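Local coordinates for protein F-93 (Sulfolobus virus 1, PDB 1TBX) that is a homodimeric winged-helix DNA-binding protein, probably a transcription factor that recognises a palindromic or nearly palindromic target, at residues Ala15-Asn20 against Leu67-Lys72; Ile23-Leu28 against Ala41-Ala46. One frame throughout, in Å; residues are numbered along the deposited sequence.

Interaction 1. Residues Ala15-Asn20 against Leu67-Lys72; sequences AYLYDN and LYLTEK
Leu17 and Tyr18, where helix 9-17 gives way to a type II turn running from Leu17 to Asn20, lie beside Leu67 and Leu69 of strand 64-69, the backbones coming nearest at Tyr18 and Leu69 with CA atoms 7.2 Å apart. On the helix side Leu17, which points at the strand, does most of the work. A chi1 of -176° sets Leu17 CG anti to the backbone N, against Leu69 CG. Leu17 CD1 lies 3.9 Å from Leu67 CB, the two side chains crossing at about a right angle. Leu17 CD2 meets Leu69 CD2 at 3.8 Å, and here the side chains lie alongside each other, running in opposite senses. Tyr18 points away from the strand but is touched by the other methyl of Leu69: Leu69 CD1 is 3.7 Å from Tyr18 CA and sits obliquely to the ring, 3.8 Å from Tyr18 CD1. The turn has its own bond, Asn20 N to Leu17 O at 2.6 Å. Val56 of the partner strand touches both Leu17 and Leu67, while the Tyr18 side chain touches Ala77 and Ile78 of helix 71-94. A first helix packed by its C-terminal end against the second strand of the hairpin belongs to the core of the winged-helix fold.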
# COMPACT_ATOMS: atom_id res chain seq x y z
N ALA A 15 -3.40 1.08 -9.18
CA ALA A 15 -2.14 1.55 -9.72
C ALA A 15 -1.99 1.11 -11.16
O ALA A 15 -1.62 1.89 -12.02
CB ALA A 15 -1.00 1.00 -8.91
N TYR A 16 -2.31 -0.15 -11.42
CA TYR A 16 -2.11 -0.70 -12.76
C TYR A 16 -3.03 -0.11 -13.81
O TYR A 16 -2.70 -0.07 -15.01
CB TYR A 16 -2.21 -2.21 -12.71
CG TYR A 16 -0.87 -2.77 -12.33
CD1 TYR A 16 -0.37 -2.65 -11.01
CD2 TYR A 16 -0.05 -3.34 -13.31
CE1 TYR A 16 0.92 -3.15 -10.69
CE2 TYR A 16 1.23 -3.84 -13.01
CZ TYR A 16 1.70 -3.75 -11.72
OH TYR A 16 2.97 -4.25 -11.49
N LEU A 17 -4.19 0.36 -13.37
CA LEU A 17 -5.15 0.94 -14.29
C LEU A 17 -4.63 2.28 -14.83
O LEU A 17 -4.91 2.67 -15.98
CB LEU A 17 -6.50 1.12 -13.60
CG LEU A 17 -7.65 1.62 -14.44
CD1 LEU A 17 -7.66 0.88 -15.75
CD2 LEU A 17 -8.93 1.42 -13.68
N TYR A 18 -3.88 2.99 -13.99
CA TYR A 18 -3.38 4.25 -14.40
C TYR A 18 -2.60 4.04 -15.67
O TYR A 18 -1.80 3.12 -15.79
CB TYR A 18 -2.54 4.93 -13.32
CG TYR A 18 -2.17 6.33 -13.76
CD1 TYR A 18 -3.04 7.41 -13.56
CD2 TYR A 18 -0.95 6.59 -14.43
CE1 TYR A 18 -2.71 8.71 -13.98
CE2 TYR A 18 -0.59 7.90 -14.83
CZ TYR A 18 -1.49 8.96 -14.62
OH TYR A 18 -1.18 10.27 -15.05
N ASP A 19 -2.89 4.90 -16.64
CA ASP A 19 -2.32 4.78 -17.95
C ASP A 19 -2.79 3.59 -18.79
O ASP A 19 -2.30 3.40 -19.92
CB ASP A 19 -0.77 4.69 -17.83
CG ASP A 19 -0.07 5.96 -18.30
OD1 ASP A 19 -0.67 6.73 -19.08
OD2 ASP A 19 1.09 6.28 -17.90
N ASN A 20 -3.70 2.77 -18.25
CA ASN A 20 -4.27 1.68 -19.04
C ASN A 20 -5.75 1.80 -19.16
O ASN A 20 -6.45 0.79 -19.32
CB ASN A 20 -3.89 0.33 -18.46
CG ASN A 20 -2.47 -0.04 -18.77
OD1 ASN A 20 -2.01 -1.10 -18.39
ND2 ASN A 20 -1.75 0.87 -19.45
N LEU A 67 -12.35 -0.63 -18.29
CA LEU A 67 -12.15 0.11 -17.06
C LEU A 67 -11.60 1.50 -17.28
O LEU A 67 -10.61 1.71 -18.02
CB LEU A 67 -11.22 -0.68 -16.11
CG LEU A 67 -11.80 -2.07 -15.79
CD1 LEU A 67 -10.78 -2.88 -15.07
CD2 LEU A 67 -13.14 -2.02 -15.00
N TYR A 68 -12.24 2.48 -16.64
CA TYR A 68 -11.74 3.84 -16.68
C TYR A 68 -11.52 4.30 -15.27
O TYR A 68 -12.03 3.70 -14.31
CB TYR A 68 -12.68 4.75 -17.48
CG TYR A 68 -12.86 4.18 -18.88
CD1 TYR A 68 -13.70 3.08 -19.09
CD2 TYR A 68 -12.10 4.66 -19.97
CE1 TYR A 68 -13.84 2.49 -20.34
CE2 TYR A 68 -12.22 4.07 -21.24
CZ TYR A 68 -13.11 2.99 -21.42
OH TYR A 68 -13.30 2.36 -22.65
N LEU A 69 -10.68 5.32 -15.16
CA LEU A 69 -10.38 5.90 -13.87
C LEU A 69 -11.32 7.02 -13.64
O LEU A 69 -11.90 7.59 -14.55
CB LEU A 69 -8.95 6.40 -13.79
CG LEU A 69 -7.91 5.32 -13.50
CD1 LEU A 69 -6.53 5.94 -13.65
CD2 LEU A 69 -8.11 4.76 -12.11
N THR A 70 -11.47 7.35 -12.38
CA THR A 70 -12.39 8.35 -11.97
C THR A 70 -11.51 9.54 -11.66
O THR A 70 -10.28 9.39 -11.61
CB THR A 70 -13.07 7.74 -10.78
OG1 THR A 70 -14.48 7.80 -10.99
CG2 THR A 70 -12.75 8.45 -9.46
N GLU A 71 -12.08 10.73 -11.52
CA GLU A 71 -11.32 11.88 -11.07
C GLU A 71 -10.48 11.55 -9.82
O GLU A 71 -9.24 11.68 -9.84
CB GLU A 71 -12.28 13.01 -10.78
CG GLU A 71 -12.58 13.84 -12.01
CD GLU A 71 -12.32 15.33 -11.79
OE1 GLU A 71 -11.47 15.69 -10.93
OE2 GLU A 71 -12.96 16.14 -12.48
N LYS A 72 -11.14 11.07 -8.76
CA LYS A 72 -10.46 10.65 -7.52
C LYS A 72 -9.57 9.39 -7.67
O LYS A 72 -8.59 9.22 -6.95
CB LYS A 72 -11.44 10.61 -6.30
CG LYS A 72 -11.91 9.28 -5.70
CD LYS A 72 -13.35 9.40 -5.20
CE LYS A 72 -13.80 8.23 -4.32
NZ LYS A 72 -14.32 8.57 -2.94

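Interaction 2. Residues Ile23-Leu28 against Ala41-Ala46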
# COMPACT_ATOMS: atom_id res chain seq x y z
N ILE A 23 -8.67 -0.56 -21.02
CA ILE A 23 -8.28 -1.96 -21.00
C ILE A 23 -9.52 -2.79 -20.68
O ILE A 23 -10.30 -2.42 -19.80
CB ILE A 23 -7.13 -2.19 -19.99
CG1 ILE A 23 -6.65 -3.65 -20.03
CG2 ILE A 23 -7.57 -1.79 -18.57
CD1 ILE A 23 -5.11 -3.83 -19.90
N ALA A 24 -9.72 -3.87 -21.41
CA ALA A 24 -10.73 -4.83 -21.00
C ALA A 24 -10.33 -5.35 -19.62
O ALA A 24 -9.19 -5.76 -19.39
CB ALA A 24 -10.86 -5.97 -21.99
N THR A 25 -11.29 -5.31 -18.69
CA THR A 25 -11.17 -5.79 -17.32
C THR A 25 -10.32 -7.06 -17.16
O THR A 25 -9.36 -7.07 -16.39
CB THR A 25 -12.59 -5.97 -16.76
OG1 THR A 25 -13.28 -4.71 -16.78
CG2 THR A 25 -12.56 -6.40 -15.30
N TYR A 26 -10.61 -8.10 -17.91
CA TYR A 26 -9.82 -9.32 -17.78
C TYR A 26 -8.37 -9.16 -18.23
O TYR A 26 -7.46 -9.79 -17.66
CB TYR A 26 -10.48 -10.54 -18.45
CG TYR A 26 -9.73 -11.81 -18.15
CD1 TYR A 26 -9.84 -12.43 -16.90
CD2 TYR A 26 -8.87 -12.36 -19.10
CE1 TYR A 26 -9.14 -13.60 -16.61
CE2 TYR A 26 -8.16 -13.52 -18.82
CZ TYR A 26 -8.29 -14.14 -17.58
OH TYR A 26 -7.58 -15.30 -17.33
N ASP A 27 -8.13 -8.32 -19.23
CA ASP A 27 -6.74 -8.04 -19.56
C ASP A 27 -6.03 -7.31 -18.45
O ASP A 27 -4.84 -7.53 -18.25
CB ASP A 27 -6.56 -7.27 -20.87
CG ASP A 27 -6.90 -8.12 -22.05
OD1 ASP A 27 -6.80 -9.36 -21.87
OD2 ASP A 27 -7.32 -7.65 -23.14
N LEU A 28 -6.75 -6.44 -17.73
CA LEU A 28 -6.14 -5.77 -16.59
C LEU A 28 -5.79 -6.83 -15.57
O LEU A 28 -4.72 -6.81 -15.00
CB LEU A 28 -7.03 -4.70 -15.97
CG LEU A 28 -6.39 -4.04 -14.72
CD1 LEU A 28 -5.18 -3.13 -15.08
CD2 LEU A 28 -7.37 -3.28 -13.79
N ALA A 41 -10.97 -14.43 -8.11
CA ALA A 41 -11.79 -14.05 -6.96
C ALA A 41 -11.19 -12.77 -6.33
O ALA A 41 -11.85 -11.71 -6.30
CB ALA A 41 -11.91 -15.19 -5.92
N THR A 42 -9.95 -12.83 -5.83
CA THR A 42 -9.44 -11.64 -5.22
C THR A 42 -9.44 -10.42 -6.19
O THR A 42 -9.84 -9.34 -5.78
CB THR A 42 -8.16 -11.82 -4.24
OG1 THR A 42 -7.15 -10.79 -4.50
CG2 THR A 42 -7.42 -13.20 -4.25
N PHE A 43 -9.08 -10.61 -7.48
CA PHE A 43 -9.06 -9.46 -8.43
C PHE A 43 -10.42 -8.80 -8.60
O PHE A 43 -10.50 -7.58 -8.55
CB PHE A 43 -8.48 -9.82 -9.81
CG PHE A 43 -8.65 -8.73 -10.86
CD1 PHE A 43 -7.61 -7.86 -11.14
CD2 PHE A 43 -9.85 -8.61 -11.60
CE1 PHE A 43 -7.75 -6.83 -12.13
CE2 PHE A 43 -10.02 -7.57 -12.59
CZ PHE A 43 -8.97 -6.69 -12.86
N TYR A 44 -11.46 -9.62 -8.82
CA TYR A 44 -12.82 -9.12 -9.03
C TYR A 44 -13.37 -8.48 -7.76
O TYR A 44 -14.05 -7.46 -7.82
CB TYR A 44 -13.77 -10.15 -9.69
CG TYR A 44 -13.57 -10.15 -11.21
CD1 TYR A 44 -12.69 -11.04 -11.82
CD2 TYR A 44 -14.18 -9.21 -12.02
CE1 TYR A 44 -12.45 -10.99 -13.22
CE2 TYR A 44 -13.96 -9.17 -13.40
CZ TYR A 44 -13.09 -10.06 -13.99
OH TYR A 44 -12.88 -10.03 -15.35
N ASP A 45 -12.99 -9.00 -6.61
CA ASP A 45 -13.39 -8.36 -5.37
C ASP A 45 -12.88 -6.93 -5.36
O ASP A 45 -13.61 -5.99 -5.01
CB ASP A 45 -12.86 -9.13 -4.20
CG ASP A 45 -13.89 -10.00 -3.58
OD1 ASP A 45 -15.02 -10.16 -4.16
OD2 ASP A 45 -13.67 -10.58 -2.50
N ALA A 46 -11.63 -6.76 -5.78
CA ALA A 46 -11.04 -5.45 -5.87
C ALA A 46 -11.73 -4.57 -6.93
O ALA A 46 -11.95 -3.36 -6.69
CB ALA A 46 -9.52 -5.57 -6.12
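Thr25 and Leu28 of helix 25-33 receive two neighbouring aromatic rings, Phe43 and Tyr44, from helix 40-52. Phe43 CG stands anti to the backbone N (chi1 171°). The far rim of the ring enters between the two residues, CE2 by Thr25 and CE1 by Leu28. Phe43 CZ lies 3.6 Å from the carbonyl oxygen Thr25 O, which stands obliquely to the ring, and 3.9 Å from Leu28 CD2, a methyl near the ring plane at the edge. The Leu28 and Phe43 side chains cross at about a right angle. Both rings share Thr25 CG2: it lies in the plane of Phe43 at the edge, 3.9 Å from Phe43 CE2, and is 3.6 Å from Tyr44 CE2, oblique to the tyrosine ring. Phe43 CD2 in turn sits over one face of Tyr44, offset toward the rim. Tyr44 OH lies near the plane of the Tyr26 ring at its edge, 4.2 Å from Tyr26 CD1. Thr25 OG1 turns to the hairpin instead, hydrogen-bonded to Glu58 OE1 and Lys65 O. The two helices form the helix-turn-helix of the winged-helix domain, 40-52 being by its position probably the recognition helix. Leu28 also packs on Val13 and Tyr16 of helix 9-17 and on Leu67 of strand 64-69.

From the N terminus, the chain leaves helix 9-17, turns, and enters helix 25-33, whose first turn meets helix 40-52 in interaction 2, closing a short loop. It then runs through the hairpin of strands 56-61 and 64-69, and the second strand returns to the end of helix 9-17 in interaction 1, so that interaction 2 is nested within the larger loop. The two are directly joined: a probable backbone hydrogen bond links Leu67 N to Ile23 O, and Leu17 packs on Ile23. Together they tie the three N-terminal helices and the hairpin into one winged-helix domain, from which helix 71-94 continues.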